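Local coordinates for UL18 protein (Human herpesvirus 5, PDB 3D2U) that probably protects infected cells from host NK cell killing, as an MHC class I-like glycoprotein that engages the inhibitory receptor LILRB1, at residues T264-V267 with W272-E275. The protein carries 4 engineered substitutions. Sequence-based numbering, arbitrary orientation.
Sequences TCRV and WTVE
With CG trans to the backbone N in both R266 (chi1 179°) and E275 (chi1 -155°), and a single kink at chi3 of the arginine, two long side chains meet over one face of an antiparallel hairpin. Their salt bridge runs from R266 NE to E275 OE1 at 3.0 Å; the oxygen lies in the guanidinium plane, but the nitrogen approaches it from above the carboxylate, the two planes being 52° apart. R266 NH2 adds a weak bond to the same oxygen. E275 OE2 is hydrogen-bonded to Y226 OH and only weakly to T264 OG1, so both ends of the carboxylate are held. T273 CG2 crosses the aliphatic part of the arginine at an angle, 3.6 Å from R266 CG.

The pair illustrates a cross-strand ion pair between directly opposed residues at a non-hydrogen-bonded site of an antiparallel ladder. The next site, V267 with V274, is hydrogen-bonded: V267 N to V274 O and V274 N to V267 O both measure 2.8 Å. On the face that carries the valines, turned away from the ion pair, V274 CG1 rests 3.7 Å from V267 CB, and both valines reach V193 of strand 192-201.

C265, disulfide-bonded to C209, ties this hairpin to the facing sheet of the immunoglobulin C1-set sandwich, in which strand 262-268 runs between strands 220-226 and 273-279.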
# COMPACT_ATOMS: atom_id res chain seq x y z
N THR A 264 27.47 -8.84 -1.29
CA THR A 264 27.46 -8.34 0.08
C THR A 264 26.34 -7.30 0.12
O THR A 264 25.91 -6.79 -0.91
CB THR A 264 28.77 -7.63 0.47
OG1 THR A 264 28.88 -6.40 -0.26
CG2 THR A 264 29.98 -8.51 0.18
N CYS A 265 25.84 -7.00 1.31
CA CYS A 265 24.80 -6.00 1.42
C CYS A 265 25.36 -4.80 2.17
O CYS A 265 25.90 -4.94 3.26
CB CYS A 265 23.60 -6.56 2.17
SG CYS A 265 22.29 -5.33 2.47
N ARG A 266 25.23 -3.62 1.56
CA ARG A 266 25.72 -2.38 2.16
C ARG A 266 24.51 -1.59 2.67
O ARG A 266 23.57 -1.35 1.92
CB ARG A 266 26.50 -1.55 1.12
CG ARG A 266 27.05 -0.21 1.62
CD ARG A 266 27.91 0.50 0.55
NE ARG A 266 29.12 -0.25 0.21
CZ ARG A 266 29.80 -0.14 -0.93
NH1 ARG A 266 29.40 0.71 -1.88
NH2 ARG A 266 30.88 -0.88 -1.14
N VAL A 267 24.54 -1.22 3.95
CA VAL A 267 23.43 -0.46 4.52
C VAL A 267 23.94 0.84 5.15
O VAL A 267 24.76 0.81 6.07
CB VAL A 267 22.67 -1.28 5.60
CG1 VAL A 267 21.61 -0.40 6.29
CG2 VAL A 267 22.00 -2.49 4.96
N TRP A 272 26.63 6.27 8.96
CA TRP A 272 27.03 4.96 9.41
C TRP A 272 26.71 4.00 8.29
O TRP A 272 25.62 4.02 7.72
CB TRP A 272 26.24 4.69 10.69
CG TRP A 272 26.36 3.34 11.28
CD1 TRP A 272 27.20 2.96 12.29
CD2 TRP A 272 25.55 2.21 10.99
NE1 TRP A 272 26.95 1.66 12.66
CE2 TRP A 272 25.94 1.18 11.87
CE3 TRP A 272 24.52 1.97 10.07
CZ2 TRP A 272 25.33 -0.09 11.85
CZ3 TRP A 272 23.92 0.71 10.05
CH2 TRP A 272 24.33 -0.30 10.94
N THR A 273 27.68 3.17 7.94
CA THR A 273 27.50 2.20 6.87
C THR A 273 27.98 0.84 7.35
O THR A 273 29.10 0.72 7.84
CB THR A 273 28.33 2.57 5.62
OG1 THR A 273 27.87 3.83 5.10
CG2 THR A 273 28.19 1.50 4.54
N VAL A 274 27.13 -0.17 7.22
CA VAL A 274 27.53 -1.52 7.59
C VAL A 274 27.56 -2.37 6.32
O VAL A 274 26.79 -2.13 5.38
CB VAL A 274 26.55 -2.16 8.63
CG1 VAL A 274 25.18 -2.43 8.01
CG2 VAL A 274 27.15 -3.46 9.15
N GLU A 275 28.44 -3.35 6.28
CA GLU A 275 28.53 -4.22 5.12
C GLU A 275 28.69 -5.66 5.57
O GLU A 275 29.57 -5.98 6.37
CB GLU A 275 29.71 -3.80 4.22
CG GLU A 275 29.50 -4.22 2.78
CD GLU A 275 30.48 -3.57 1.81
OE1 GLU A 275 30.62 -2.33 1.83
OE2 GLU A 275 31.09 -4.31 1.01